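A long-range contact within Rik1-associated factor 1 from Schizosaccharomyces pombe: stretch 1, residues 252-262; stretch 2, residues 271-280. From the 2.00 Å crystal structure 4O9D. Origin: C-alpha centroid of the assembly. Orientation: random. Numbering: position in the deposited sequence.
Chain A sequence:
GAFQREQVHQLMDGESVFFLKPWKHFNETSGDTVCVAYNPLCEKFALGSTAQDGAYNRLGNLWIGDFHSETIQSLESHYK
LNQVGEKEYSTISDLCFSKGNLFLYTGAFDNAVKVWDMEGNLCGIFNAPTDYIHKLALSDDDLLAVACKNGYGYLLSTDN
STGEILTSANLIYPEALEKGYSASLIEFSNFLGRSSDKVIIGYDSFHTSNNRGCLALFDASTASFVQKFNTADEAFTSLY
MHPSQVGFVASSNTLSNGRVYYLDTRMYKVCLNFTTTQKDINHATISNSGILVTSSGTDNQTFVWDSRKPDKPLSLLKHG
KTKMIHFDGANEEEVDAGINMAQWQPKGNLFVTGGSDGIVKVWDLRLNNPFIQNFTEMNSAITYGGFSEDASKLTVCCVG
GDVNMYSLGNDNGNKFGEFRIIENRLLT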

ATOM      1  N   SER A 252      -5.113   2.729 -14.002  1.00 20.74           N
ATOM      2  CA  SER A 252      -4.724   1.573 -14.779  1.00 21.62           C
ATOM      3  C   SER A 252      -3.671   1.920 -15.839  1.00 24.07           C
ATOM      4  O   SER A 252      -3.521   3.082 -16.219  1.00 21.39           O
ATOM      5  CB  SER A 252      -5.961   0.996 -15.483  1.00 23.12           C
ATOM      6  OG  SER A 252      -6.455   1.957 -16.429  1.00 23.38           O
ATOM      7  N   ASN A 253      -2.950   0.891 -16.293  1.00 23.95           N
ATOM      8  CA  ASN A 253      -2.106   0.974 -17.485  1.00 25.97           C
ATOM      9  C   ASN A 253      -2.886   0.338 -18.649  1.00 29.11           C
ATOM     10  O   ASN A 253      -3.606  -0.649 -18.439  1.00 27.07           O
ATOM     11  CB  ASN A 253      -0.784   0.211 -17.274  1.00 25.64           C
ATOM     12  CG  ASN A 253       0.097   0.827 -16.164  1.00 24.15           C
ATOM     13  OD1 ASN A 253      -0.058   1.993 -15.808  1.00 25.52           O
ATOM     14  ND2 ASN A 253       1.002   0.031 -15.620  1.00 25.15           N
ATOM     15  N   THR A 254      -2.748   0.899 -19.854  1.00 30.33           N
ATOM     16  CA  THR A 254      -3.516   0.456 -21.027  1.00 32.83           C
ATOM     17  C   THR A 254      -2.539   0.049 -22.124  1.00 34.41           C
ATOM     18  O   THR A 254      -1.332   0.036 -21.896  1.00 35.00           O
ATOM     19  CB  THR A 254      -4.464   1.572 -21.543  1.00 36.26           C
ATOM     20  OG1 THR A 254      -3.720   2.538 -22.291  1.00 35.01           O
ATOM     21  CG2 THR A 254      -5.170   2.269 -20.384  1.00 29.88           C
ATOM     22  N   LEU A 255      -3.019  -0.283 -23.306  1.00 37.04           N
ATOM     23  CA  LEU A 255      -2.094  -0.611 -24.377  1.00 40.93           C
ATOM     24  C   LEU A 255      -1.189   0.599 -24.699  1.00 42.65           C
ATOM     25  O   LEU A 255      -0.011   0.457 -24.899  1.00 42.38           O
ATOM     26  CB  LEU A 255      -2.814  -1.135 -25.608  1.00 44.43           C
ATOM     27  CG  LEU A 255      -3.633  -2.421 -25.506  1.00 49.59           C
ATOM     28  CD1 LEU A 255      -4.280  -2.820 -26.819  1.00 50.04           C
ATOM     29  CD2 LEU A 255      -2.868  -3.568 -24.940  1.00 48.07           C
ATOM     30  N   SER A 256      -1.757   1.787 -24.673  1.00 39.35           N
ATOM     31  CA  SER A 256      -1.003   3.024 -24.792  1.00 38.80           C
ATOM     32  C   SER A 256      -0.683   3.674 -23.444  1.00 38.44           C
ATOM     33  O   SER A 256       0.130   3.205 -22.751  1.00 44.65           O
ATOM     34  CB  SER A 256      -1.709   4.008 -25.718  1.00 43.62           C
ATOM     35  OG  SER A 256      -3.070   3.728 -25.863  1.00 49.60           O
ATOM     36  N   ASN A 257      -1.331   4.770 -23.134  1.00 38.94           N
ATOM     37  CA  ASN A 257      -1.100   5.592 -21.990  1.00 38.68           C
ATOM     38  C   ASN A 257      -1.828   5.109 -20.747  1.00 36.37           C
ATOM     39  O   ASN A 257      -2.524   4.186 -20.782  1.00 38.58           O
ATOM     40  CB  ASN A 257      -1.519   7.007 -22.330  1.00 42.72           C
ATOM     41  CG  ASN A 257      -3.006   7.129 -22.592  1.00 44.63           C
ATOM     42  OD1 ASN A 257      -3.506   6.599 -23.562  1.00 49.14           O
ATOM     43  ND2 ASN A 257      -3.710   7.830 -21.724  1.00 39.30           N
ATOM     44  N   GLY A 258      -1.621   5.755 -19.644  1.00 29.61           N
ATOM     45  CA  GLY A 258      -2.305   5.430 -18.423  1.00 31.29           C
ATOM     46  C   GLY A 258      -3.597   6.175 -18.250  1.00 27.02           C
ATOM     47  O   GLY A 258      -3.795   7.176 -18.821  1.00 27.11           O
ATOM     48  N   ARG A 259      -4.457   5.652 -17.417  1.00 23.92           N
ATOM     49  CA  ARG A 259      -5.719   6.307 -17.080  1.00 18.65           C
ATOM     50  C   ARG A 259      -5.996   6.334 -15.576  1.00 20.01           C
ATOM     51  O   ARG A 259      -5.582   5.433 -14.844  1.00 24.86           O
ATOM     52  CB  ARG A 259      -6.871   5.634 -17.848  1.00 26.09           C
ATOM     53  CG  ARG A 259      -6.962   6.160 -19.309  1.00 31.53           C
ATOM     54  CD  ARG A 259      -7.964   5.419 -20.157  1.00 36.68           C
ATOM     55  NE  ARG A 259      -9.352   5.687 -19.797  1.00 39.92           N
ATOM     56  CZ  ARG A 259     -10.045   6.728 -20.235  1.00 36.63           C
ATOM     57  NH1 ARG A 259      -9.454   7.629 -21.011  1.00 46.26           N
ATOM     58  NH2 ARG A 259     -11.312   6.889 -19.882  1.00 38.99           N
ATOM     59  N   VAL A 260      -6.714   7.359 -15.126  1.00 21.52           N
ATOM     60  CA  VAL A 260      -7.197   7.421 -13.755  1.00 20.82           C
ATOM     61  C   VAL A 260      -8.696   7.662 -13.746  1.00 24.14           C
ATOM     62  O   VAL A 260      -9.224   8.573 -14.435  1.00 20.70           O
ATOM     63  CB  VAL A 260      -6.542   8.566 -12.930  1.00 23.99           C
ATOM     64  CG1 VAL A 260      -6.984   8.455 -11.474  1.00 22.54           C
ATOM     65  CG2 VAL A 260      -5.026   8.540 -13.052  1.00 19.67           C
ATOM     66  N   TYR A 261      -9.386   6.846 -12.953  1.00 18.92           N
ATOM     67  CA  TYR A 261     -10.824   6.982 -12.788  1.00 19.32           C
ATOM     68  C   TYR A 261     -11.190   7.496 -11.418  1.00 24.78           C
ATOM     69  O   TYR A 261     -10.535   7.148 -10.429  1.00 25.35           O
ATOM     70  CB  TYR A 261     -11.509   5.628 -12.996  1.00 21.21           C
ATOM     71  CG  TYR A 261     -11.184   5.031 -14.329  1.00 20.12           C
ATOM     72  CD1 TYR A 261     -11.950   5.336 -15.439  1.00 23.98           C
ATOM     73  CD2 TYR A 261     -10.111   4.164 -14.482  1.00 21.68           C
ATOM     74  CE1 TYR A 261     -11.658   4.792 -16.680  1.00 29.61           C
ATOM     75  CE2 TYR A 261      -9.800   3.616 -15.704  1.00 23.38           C
ATOM     76  CZ  TYR A 261     -10.581   3.932 -16.810  1.00 29.18           C
ATOM     77  OH  TYR A 261     -10.278   3.417 -18.047  1.00 27.74           O
ATOM     78  N   TYR A 262     -12.250   8.306 -11.367  1.00 22.63           N
ATOM     79  CA  TYR A 262     -12.824   8.771 -10.110  1.00 26.22           C
ATOM     80  C   TYR A 262     -14.185   8.096  -9.987  1.00 28.54           C
ATOM     81  O   TYR A 262     -15.005   8.182 -10.908  1.00 26.73           O
ATOM     82  CB  TYR A 262     -12.987  10.315 -10.030  1.00 25.15           C
ATOM     83  CG  TYR A 262     -13.690  10.681  -8.744  1.00 28.57           C
ATOM     84  CD1 TYR A 262     -12.994  10.723  -7.542  1.00 26.60           C
ATOM     85  CD2 TYR A 262     -15.077  10.859  -8.704  1.00 34.99           C
ATOM     86  CE1 TYR A 262     -13.641  10.987  -6.337  1.00 31.73           C
ATOM     87  CE2 TYR A 262     -15.740  11.128  -7.498  1.00 32.38           C
ATOM     88  CZ  TYR A 262     -15.010  11.201  -6.321  1.00 35.75           C
ATOM     89  OH  TYR A 262     -15.640  11.462  -5.121  1.00 36.45           O
ATOM     90  N   CYS A 271     -17.343   8.347 -12.422  1.00 30.93           N
ATOM     91  CA  CYS A 271     -17.869   9.698 -12.565  1.00 33.66           C
ATOM     92  C   CYS A 271     -16.966  10.574 -13.437  1.00 35.22           C
ATOM     93  O   CYS A 271     -17.441  11.304 -14.304  1.00 38.94           O
ATOM     94  CB  CYS A 271     -18.052  10.324 -11.188  1.00 36.63           C
ATOM     95  SG  CYS A 271     -19.577   9.801 -10.390  1.00 49.99           S
ATOM     96  N   LEU A 272     -15.665  10.495 -13.208  1.00 31.61           N
ATOM     97  CA  LEU A 272     -14.700  11.295 -13.964  1.00 31.25           C
ATOM     98  C   LEU A 272     -13.565  10.386 -14.400  1.00 32.38           C
ATOM     99  O   LEU A 272     -13.258   9.376 -13.747  1.00 25.91           O
ATOM    100  CB  LEU A 272     -14.109  12.400 -13.090  1.00 32.93           C
ATOM    101  CG  LEU A 272     -15.035  13.299 -12.269  1.00 37.40           C
ATOM    102  CD1 LEU A 272     -14.238  13.985 -11.164  1.00 34.25           C
ATOM    103  CD2 LEU A 272     -15.740  14.333 -13.143  1.00 42.12           C
ATOM    104  N   ASN A 273     -12.938  10.728 -15.509  1.00 30.05           N
ATOM    105  CA  ASN A 273     -11.741  10.023 -15.912  1.00 27.89           C
ATOM    106  C   ASN A 273     -10.698  11.005 -16.437  1.00 29.35           C
ATOM    107  O   ASN A 273     -11.031  12.078 -16.943  1.00 29.88           O
ATOM    108  CB  ASN A 273     -12.075   9.022 -16.979  1.00 32.34           C
ATOM    109  CG  ASN A 273     -12.552   9.685 -18.232  1.00 37.82           C
ATOM    110  OD1 ASN A 273     -11.747  10.205 -19.017  1.00 35.33           O
ATOM    111  ND2 ASN A 273     -13.864   9.710 -18.419  1.00 38.52           N
ATOM    112  N   PHE A 274      -9.434  10.622 -16.325  1.00 29.79           N
ATOM    113  CA  PHE A 274      -8.322  11.455 -16.764  1.00 26.75           C
ATOM    114  C   PHE A 274      -7.401  10.540 -17.558  1.00 31.79           C
ATOM    115  O   PHE A 274      -7.318   9.321 -17.299  1.00 31.68           O
ATOM    116  CB  PHE A 274      -7.561  11.998 -15.552  1.00 26.24           C
ATOM    117  CG  PHE A 274      -8.439  12.639 -14.529  1.00 25.94           C
ATOM    118  CD1 PHE A 274      -9.120  11.863 -13.601  1.00 25.57           C
ATOM    119  CD2 PHE A 274      -8.597  14.021 -14.500  1.00 23.60           C
ATOM    120  CE1 PHE A 274      -9.950  12.445 -12.664  1.00 30.35           C
ATOM    121  CE2 PHE A 274      -9.417  14.618 -13.571  1.00 22.66           C
ATOM    122  CZ  PHE A 274     -10.093  13.840 -12.645  1.00 30.77           C
ATOM    123  N   THR A 275      -6.703  11.118 -18.517  1.00 29.54           N
ATOM    124  CA  THR A 275      -5.733  10.379 -19.273  1.00 29.91           C
ATOM    125  C   THR A 275      -4.373  11.041 -19.111  1.00 30.55           C
ATOM    126  O   THR A 275      -4.254  12.266 -18.973  1.00 28.08           O
ATOM    127  CB  THR A 275      -6.122  10.305 -20.742  1.00 33.85           C
ATOM    128  OG1 THR A 275      -6.077  11.617 -21.304  1.00 41.46           O
ATOM    129  CG2 THR A 275      -7.517   9.769 -20.865  1.00 30.67           C
ATOM    130  N   THR A 276      -3.348  10.215 -19.119  1.00 27.66           N
ATOM    131  CA  THR A 276      -1.989  10.696 -18.923  1.00 31.51           C
ATOM    132  C   THR A 276      -1.109  10.001 -19.915  1.00 34.33           C
ATOM    133  O   THR A 276      -1.395   8.856 -20.309  1.00 35.84           O
ATOM    134  CB  THR A 276      -1.452  10.295 -17.539  1.00 29.98           C
ATOM    135  OG1 THR A 276      -0.078  10.687 -17.422  1.00 34.59           O
ATOM    136  CG2 THR A 276      -1.525   8.809 -17.369  1.00 31.87           C
ATOM    137  N   THR A 277      -0.003  10.646 -20.261  1.00 27.82           N
ATOM    138  CA  THR A 277       0.991  10.037 -21.137  1.00 30.88           C
ATOM    139  C   THR A 277       1.897   9.018 -20.430  1.00 36.18           C
ATOM    140  O   THR A 277       2.631   8.275 -21.088  1.00 39.19           O
ATOM    141  CB  THR A 277       1.880  11.119 -21.762  1.00 37.16           C
ATOM    142  OG1 THR A 277       2.337  11.993 -20.732  1.00 34.56           O
ATOM    143  CG2 THR A 277       1.101  11.910 -22.776  1.00 34.80           C
ATOM    144  N   GLN A 278       1.850   8.975 -19.099  1.00 32.47           N
ATOM    145  CA  GLN A 278       2.632   7.990 -18.349  1.00 29.53           C
ATOM    146  C   GLN A 278       2.288   6.569 -18.765  1.00 32.73           C
ATOM    147  O   GLN A 278       1.123   6.186 -18.786  1.00 33.86           O
ATOM    148  CB  GLN A 278       2.370   8.142 -16.850  1.00 31.60           C
ATOM    149  CG  GLN A 278       2.807   9.483 -16.330  1.00 33.57           C
ATOM    150  CD  GLN A 278       2.256   9.784 -14.973  1.00 30.93           C
ATOM    151  OE1 GLN A 278       1.044   9.900 -14.802  1.00 32.01           O
ATOM    152  NE2 GLN A 278       3.141   9.913 -13.990  1.00 28.60           N
ATOM    153  N   LYS A 279       3.303   5.779 -19.079  1.00 30.56           N
ATOM    154  CA  LYS A 279       3.069   4.432 -19.542  1.00 34.75           C
ATOM    155  C   LYS A 279       2.935   3.437 -18.387  1.00 35.73           C
ATOM    156  O   LYS A 279       2.463   2.321 -18.593  1.00 37.32           O
ATOM    157  CB  LYS A 279       4.195   4.011 -20.486  1.00 42.86           C
ATOM    158  CG  LYS A 279       5.502   3.744 -19.787  1.00 43.53           C
ATOM    159  CD  LYS A 279       6.680   4.062 -20.699  1.00 51.00           C
ATOM    160  CE  LYS A 279       7.930   3.318 -20.261  1.00 53.23           C
ATOM    161  NZ  LYS A 279       8.731   2.890 -21.449  1.00 64.78           N
ATOM    162  N   ASP A 280       3.331   3.837 -17.175  1.00 31.51           N
ATOM    163  CA  ASP A 280       3.218   2.949 -16.022  1.00 30.38           C
ATOM    164  C   ASP A 280       2.874   3.755 -14.779  1.00 31.45           C
ATOM    165  O   ASP A 280       3.742   4.428 -14.210  1.00 26.66           O
ATOM    166  CB  ASP A 280       4.539   2.195 -15.800  1.00 29.03           C
ATOM    167  CG  ASP A 280       4.380   0.975 -14.887  1.00 36.22           C
ATOM    168  OD1 ASP A 280       3.384   0.890 -14.121  1.00 32.40           O
ATOM    169  OD2 ASP A 280       5.264   0.098 -14.938  1.00 33.99           O
TER
HETATM  170  O   HOH W   1      -0.355   2.541 -19.877  1.00 34.41           O
HETATM  171  O   HOH W   2     -11.149   9.889 -21.878  1.00 41.39           O

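Two neighbouring antiparallel strands of Rik1-associated factor 1, residues 258-262 and 271-276, lie side by side with their N-to-C directions 165° apart and their axes 4.6 Å apart at closest approach; together the stretches bury 775 Å². Side chains alternate between the two faces of the sheet, so each cross-strand pair meets on one face. Cys271 opens stretch 2 by donating its N to Tyr262 O (2.8 Å), while its CB approaches CD2 at the edge of the Tyr262 ring (3.9 Å). Leu272 and Tyr262 form a hydrogen-bonded pair: Tyr262 N donates to Leu272 O at 2.8 Å, and the return bond from Leu272 N to Tyr262 O, at 3.3 Å, is weak; the same carbonyl also accepts from Cys271 N. Their CB atoms, 3.9 Å apart, begin an apolar contact on the face shared with Val260 and Phe274. Asn273 faces Tyr261 in a non-hydrogen-bonded pair, where the backbones draw in to a CA-CA distance of 4.5 Å; Asn273 CA makes a CA-H...O contact with Val260 O (3.3 Å), and Tyr261 CA makes another with Leu272 O (3.5 Å). Asn273 CB lies 4.0 Å from Tyr261 CD1. On this same face water 2 bridges the strands, donating to Asn273 OD1 (2.9 Å) and accepting from Arg259 NH1 (3.0 Å). Phe274 pairs with Val260 through two good backbone bonds, Phe274 N to Val260 O (2.8 Å) and Val260 N to Phe274 O (3.0 Å), and Phe274 CD1 packs against Val260 CB at 4.2 Å, a buried apolar contact. Thr275 lies opposite Arg259, whose side chain is steadied within its own strand by a bond from Arg259 NE to Tyr261 OH (3.0 Å). Thr276 ends the strand pairing: its N donates to Gly258 O at 3.1 Å. Gly258 suits this tight turn-off, since a CB there would clash with Gln278 O and sit tightly against Thr276 CG2. Thr276 OG1 accepts from Gln278 N (3.1 Å) and donates to Gln278 OE1 (3.0 Å), tying the strand end to the loop that follows. Thr277 points away and contributes little. Beyond the strand, Lys279 also points its CB away, but its backbone stays in the contact: water 1 accepts from Thr254 N (2.9 Å) and lies 3.1 Å from Lys279 O, linking the loops. Asp280 closes the contact by turning the end of its side chain back, so that its carboxylate OD1 accepts a hydrogen bond from the amide Asn253 ND2 (2.9 Å).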